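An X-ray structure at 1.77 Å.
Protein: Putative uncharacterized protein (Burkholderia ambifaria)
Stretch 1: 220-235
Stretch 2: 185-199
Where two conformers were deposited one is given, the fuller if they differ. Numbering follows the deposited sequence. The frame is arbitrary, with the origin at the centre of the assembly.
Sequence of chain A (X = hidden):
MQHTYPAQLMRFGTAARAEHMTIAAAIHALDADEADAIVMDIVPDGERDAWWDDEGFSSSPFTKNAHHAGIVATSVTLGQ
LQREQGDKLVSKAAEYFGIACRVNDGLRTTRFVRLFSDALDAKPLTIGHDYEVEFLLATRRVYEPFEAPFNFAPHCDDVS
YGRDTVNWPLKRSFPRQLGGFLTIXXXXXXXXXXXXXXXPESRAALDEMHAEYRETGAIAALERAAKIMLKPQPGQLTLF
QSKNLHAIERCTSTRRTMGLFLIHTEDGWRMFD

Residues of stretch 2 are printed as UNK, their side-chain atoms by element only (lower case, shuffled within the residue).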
# COMPACT_ATOMS: atom_id res chain seq x y z
N ALA A 220 -32.14 16.55 -11.77
CA ALA A 220 -32.74 17.87 -12.02
C ALA A 220 -31.77 19.05 -12.26
O ALA A 220 -32.06 19.92 -13.09
CB ALA A 220 -33.77 18.21 -10.94
N ALA A 221 -30.62 19.08 -11.55
CA ALA A 221 -29.61 20.15 -11.72
C ALA A 221 -28.96 20.24 -13.13
O ALA A 221 -28.47 21.30 -13.53
CB ALA A 221 -28.53 20.07 -10.64
N LEU A 222 -29.00 19.12 -13.84
CA LEU A 222 -28.40 18.94 -15.17
C LEU A 222 -29.26 19.56 -16.29
O LEU A 222 -28.72 20.05 -17.28
CB LEU A 222 -28.14 17.46 -15.45
CG LEU A 222 -27.01 16.80 -14.61
CD1 LEU A 222 -26.80 15.35 -14.99
CD2 LEU A 222 -25.68 17.59 -14.65
N GLU A 223 -30.58 19.57 -16.14
CA GLU A 223 -31.40 20.15 -17.22
C GLU A 223 -31.03 21.61 -17.46
O GLU A 223 -31.39 22.17 -18.47
CB GLU A 223 -32.90 19.98 -16.95
CG GLU A 223 -33.48 20.97 -15.96
CD GLU A 223 -34.82 20.49 -15.39
OE1 GLU A 223 -35.73 21.32 -15.27
OE2 GLU A 223 -34.96 19.29 -15.08
N ARG A 224 -30.29 22.22 -16.54
CA ARG A 224 -29.77 23.59 -16.74
C ARG A 224 -28.32 23.62 -17.30
O ARG A 224 -27.83 24.69 -17.69
CB ARG A 224 -29.89 24.39 -15.42
CG ARG A 224 -31.26 24.23 -14.72
CD ARG A 224 -31.54 25.24 -13.60
NE ARG A 224 -30.71 25.07 -12.39
CZ ARG A 224 -31.00 24.31 -11.33
NH1 ARG A 224 -32.11 23.58 -11.27
NH2 ARG A 224 -30.15 24.27 -10.30
N ALA A 225 -27.65 22.47 -17.40
CA ALA A 225 -26.21 22.49 -17.73
C ALA A 225 -25.94 22.21 -19.22
O ALA A 225 -26.44 21.22 -19.76
CB ALA A 225 -25.45 21.51 -16.86
N ALA A 226 -25.07 23.01 -19.80
CA ALA A 226 -24.59 22.78 -21.16
C ALA A 226 -23.88 21.41 -21.21
O ALA A 226 -23.19 21.02 -20.26
CB ALA A 226 -23.70 23.92 -21.67
N LYS A 227 -24.04 20.68 -22.32
CA LYS A 227 -23.31 19.43 -22.45
C LYS A 227 -22.54 19.33 -23.76
O LYS A 227 -22.96 19.92 -24.77
CB LYS A 227 -24.21 18.18 -22.17
CG LYS A 227 -25.06 17.80 -23.31
CD LYS A 227 -26.07 16.72 -22.90
CE LYS A 227 -27.04 16.67 -24.06
NZ LYS A 227 -28.06 15.61 -23.81
N ILE A 228 -21.41 18.61 -23.72
CA ILE A 228 -20.60 18.28 -24.89
C ILE A 228 -20.77 16.80 -25.06
O ILE A 228 -20.48 16.01 -24.12
CB ILE A 228 -19.14 18.58 -24.57
CG1 ILE A 228 -18.99 20.09 -24.43
CG2 ILE A 228 -18.25 18.05 -25.67
CD1 ILE A 228 -17.59 20.50 -24.03
N MSE A 229 -21.31 16.37 -26.22
CA MSE A 229 -21.30 14.93 -26.56
C MSE A 229 -20.13 14.55 -27.45
O MSE A 229 -19.88 15.15 -28.46
CB MSE A 229 -22.68 14.48 -27.14
CG MSE A 229 -23.73 14.53 -26.01
SE MSE A 229 -25.52 14.20 -26.78
CE MSE A 229 -25.04 12.63 -27.86
N LEU A 230 -19.35 13.53 -27.03
CA LEU A 230 -18.15 13.12 -27.72
C LEU A 230 -18.35 11.66 -28.17
O LEU A 230 -19.03 10.93 -27.45
CB LEU A 230 -17.00 13.12 -26.70
CG LEU A 230 -16.54 14.45 -26.11
CD1 LEU A 230 -15.37 14.23 -25.17
CD2 LEU A 230 -16.11 15.32 -27.27
N LYS A 231 -17.87 11.31 -29.35
CA LYS A 231 -17.89 9.92 -29.81
C LYS A 231 -16.48 9.59 -30.26
O LYS A 231 -16.18 9.59 -31.47
CB LYS A 231 -18.84 9.76 -31.03
CG LYS A 231 -20.32 10.10 -30.83
CD LYS A 231 -21.08 9.09 -29.98
CE LYS A 231 -22.60 9.19 -30.27
NZ LYS A 231 -23.44 8.26 -29.48
N PRO A 232 -15.55 9.37 -29.33
CA PRO A 232 -14.16 9.14 -29.72
C PRO A 232 -14.10 7.78 -30.49
O PRO A 232 -14.79 6.81 -30.11
CB PRO A 232 -13.41 9.06 -28.37
CG PRO A 232 -14.33 9.60 -27.36
CD PRO A 232 -15.75 9.37 -27.87
N GLN A 233 -13.28 7.75 -31.52
CA GLN A 233 -13.15 6.58 -32.40
C GLN A 233 -11.87 5.84 -32.09
O GLN A 233 -10.90 6.42 -31.59
CB GLN A 233 -13.13 7.04 -33.86
CG GLN A 233 -14.41 7.84 -34.24
CD GLN A 233 -15.63 6.96 -34.08
OE1 GLN A 233 -16.55 7.20 -33.27
NE2 GLN A 233 -15.62 5.87 -34.80
N PRO A 234 -11.82 4.54 -32.45
CA PRO A 234 -10.48 3.90 -32.43
C PRO A 234 -9.32 4.76 -32.95
O PRO A 234 -9.37 5.34 -34.06
CB PRO A 234 -10.68 2.60 -33.27
CG PRO A 234 -12.14 2.31 -33.04
CD PRO A 234 -12.86 3.64 -33.00
N GLY A 235 -8.27 4.90 -32.10
CA GLY A 235 -7.04 5.60 -32.47
C GLY A 235 -7.07 7.02 -31.90
O GLY A 235 -6.05 7.71 -31.89
N UNK A 185 -10.98 -0.16 -29.25
CA UNK A 185 -12.14 -0.80 -29.93
C UNK A 185 -13.43 -0.09 -29.59
O UNK A 185 -13.77 0.06 -28.40
c UNK A 185 -13.39 -4.54 -29.67
c UNK A 185 -12.22 -2.29 -29.47
o UNK A 185 -12.70 -4.99 -28.77
c UNK A 185 -13.43 -3.06 -30.00
n UNK A 185 -14.14 -5.31 -30.43
N UNK A 186 -14.21 0.30 -30.61
CA UNK A 186 -15.44 1.07 -30.33
C UNK A 186 -16.60 0.11 -30.31
O UNK A 186 -16.52 -0.95 -30.95
N UNK A 187 -17.66 0.46 -29.58
CA UNK A 187 -18.88 -0.36 -29.50
C UNK A 187 -19.62 -0.26 -30.83
O UNK A 187 -19.48 0.75 -31.59
c UNK A 187 -19.77 0.14 -28.33
N UNK A 188 -20.43 -1.28 -31.12
CA UNK A 188 -21.24 -1.35 -32.37
C UNK A 188 -22.12 -0.11 -32.55
O UNK A 188 -22.20 0.46 -33.65
o UNK A 188 -21.69 -5.02 -32.46
o UNK A 188 -20.27 -3.73 -33.55
c UNK A 188 -21.29 -3.88 -32.85
c UNK A 188 -22.10 -2.63 -32.44
N UNK A 189 -22.75 0.31 -31.45
CA UNK A 189 -23.59 1.50 -31.45
C UNK A 189 -22.83 2.81 -31.30
O UNK A 189 -23.46 3.86 -31.09
c UNK A 189 -24.63 1.42 -30.34
n UNK A 189 -24.76 2.03 -27.97
o UNK A 189 -22.84 1.13 -28.73
c UNK A 189 -24.00 1.51 -28.93
N UNK A 190 -21.49 2.75 -31.38
CA UNK A 190 -20.67 3.94 -31.33
C UNK A 190 -20.76 4.71 -29.98
O UNK A 190 -20.68 5.97 -29.97
o UNK A 190 -20.13 6.85 -33.55
c UNK A 190 -20.99 4.86 -32.52
c UNK A 190 -19.87 5.86 -32.82
o UNK A 190 -18.75 5.67 -32.33
N UNK A 191 -20.87 3.96 -28.87
CA UNK A 191 -21.02 4.55 -27.51
C UNK A 191 -19.94 5.56 -27.23
O UNK A 191 -18.73 5.27 -27.39
c UNK A 191 -20.97 3.48 -26.44
N UNK A 192 -20.33 6.72 -26.73
CA UNK A 192 -19.27 7.70 -26.50
C UNK A 192 -19.45 8.26 -25.10
O UNK A 192 -19.79 7.54 -24.22
N UNK A 193 -19.17 9.56 -24.94
CA UNK A 193 -19.09 10.21 -23.61
C UNK A 193 -19.89 11.48 -23.64
O UNK A 193 -19.78 12.26 -24.62
se UNK A 193 -15.61 11.38 -21.54
c UNK A 193 -17.57 11.05 -21.85
c UNK A 193 -15.70 13.11 -20.86
c UNK A 193 -17.61 10.53 -23.28
N UNK A 194 -20.65 11.72 -22.60
CA UNK A 194 -21.32 13.01 -22.44
C UNK A 194 -20.59 13.73 -21.26
O UNK A 194 -20.25 13.10 -20.25
c UNK A 194 -23.40 14.18 -21.91
c UNK A 194 -22.79 12.83 -22.12
c UNK A 194 -23.43 12.13 -23.33
N UNK A 195 -20.36 15.03 -21.40
CA UNK A 195 -19.67 15.80 -20.36
C UNK A 195 -20.54 17.05 -20.12
O UNK A 195 -20.86 17.81 -21.09
c UNK A 195 -18.21 16.13 -20.87
se UNK A 195 -15.76 17.39 -20.35
c UNK A 195 -15.82 18.53 -21.78
c UNK A 195 -17.68 17.06 -19.81
N UNK A 196 -20.99 17.27 -18.84
CA UNK A 196 -21.73 18.44 -18.53
C UNK A 196 -20.93 19.57 -17.88
O UNK A 196 -19.90 19.34 -17.22
c UNK A 196 -24.50 12.95 -18.34
n UNK A 196 -25.86 16.31 -18.92
c UNK A 196 -22.82 18.09 -17.54
c UNK A 196 -25.15 15.21 -18.63
c UNK A 196 -23.90 17.13 -18.07
c UNK A 196 -23.26 13.37 -17.82
c UNK A 196 -25.16 17.45 -18.60
c UNK A 196 -23.85 15.66 -18.09
c UNK A 196 -22.97 14.73 -17.64
c UNK A 196 -25.44 13.86 -18.79
N UNK A 197 -21.44 20.81 -18.06
CA UNK A 197 -20.90 21.99 -17.38
C UNK A 197 -21.41 22.07 -15.95
O UNK A 197 -22.26 22.94 -15.52
c UNK A 197 -21.17 23.22 -18.26
c UNK A 197 -20.78 24.50 -17.60
o UNK A 197 -21.52 25.49 -17.82
o UNK A 197 -19.83 24.49 -16.81
N UNK A 198 -20.97 21.08 -15.17
CA UNK A 198 -21.41 20.90 -13.78
C UNK A 198 -20.27 20.23 -13.03
O UNK A 198 -19.75 19.25 -13.50
c UNK A 198 -22.66 20.02 -13.72
n UNK A 198 -24.25 20.48 -11.93
o UNK A 198 -22.53 19.04 -11.52
c UNK A 198 -23.14 19.79 -12.30
N UNK A 199 -19.83 20.84 -11.93
CA UNK A 199 -18.70 20.24 -11.13
C UNK A 199 -19.05 20.00 -9.71
O UNK A 199 -19.00 20.91 -8.85
c UNK A 199 -16.90 21.51 -12.54
n UNK A 199 -14.85 22.07 -13.38
n UNK A 199 -12.69 22.40 -12.51
c UNK A 199 -15.62 22.44 -12.29
c UNK A 199 -17.46 21.20 -11.20
n UNK A 199 -13.16 21.60 -14.58
c UNK A 199 -13.55 22.02 -13.46

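Position 185 carries three carbons in a row, the third holding one oxygen and one nitrogen. The chain points away from stretch 1. This is Gln185. Position 186 has no side-chain atoms and is Gly186. Its N lies 3.8 Å from Pro234 CG.

Position 187 has a single carbon, out of reach of stretch 1: Ala187. Position 188 has two carbons, the second with two oxygens, also out of reach: Asp188. Position 189 has two carbons, the second with one oxygen and one nitrogen, and points away: Asn189. Position 190 again has two carbons and two oxygens, but points toward stretch 1. One oxygen is 4.1 Å from Lys231 CB. This is Asp190. Its N bonds to Ala187 O at 2.8 Å, closing a type I turn.

Position 191 has one carbon, directed away: Ala191. Position 192 has none: Gly192. Its CA is 3.4 Å from Leu230 O, and a CB would clash with that oxygen and with Lys231 CA.

Position 193 is an unbranched chain of two carbons, selenium and one carbon. Its CB is 4.3 Å from Leu230 CB. The selenium identifies selenomethionine, Met193. Position 194 has one carbon bearing two more, one of them 3.6 Å from Met229 CG: Val194. Position 195 repeats the selenium chain. Its terminal carbon reaches Ile228 CD1 at 3.5 Å. This is Met195, also selenomethionine.

Position 196 has one carbon leading to fused five- and six-membered rings with eight carbons and one nitrogen. Leu222 CD2 covers one face and Lys227 CB the opposite face. Only tryptophan fits: Trp196. The two CH-pi contacts put these carbons 4.1 and 4.2 Å, respectively, from the centroid of the five-membered ring.

Position 197 has two carbons and two oxygens, with CB 4.3 Å from Ala226 CB: Asp197. Position 198 has two carbons, one oxygen and one nitrogen. Its CB is 4.0 Å from Leu222 CD2. This is Asn198. Position 199 has three carbons, a nitrogen, then a carbon with two nitrogens, and does not reach stretch 1: Arg199.

The contact is an antiparallel strand pair. Met193 N to Leu230 O and Met195 N to Ile228 O are both 2.9 Å. The return bonds, Leu230 N to Met193 O and Ile228 N to Met195 O, are both 2.8 Å. Asp197 N to Ala226 O, 2.8 Å, extends the ladder. Met193 and Met195 share a sheet face with Leu230 and Ile228, and all four are buried. Val194 and Trp196 lie on the other face with Met229 and Lys227. Together the stretches bury 990 Å².

Stretch 2 (185-199) QGADNDAGMVMWDNR
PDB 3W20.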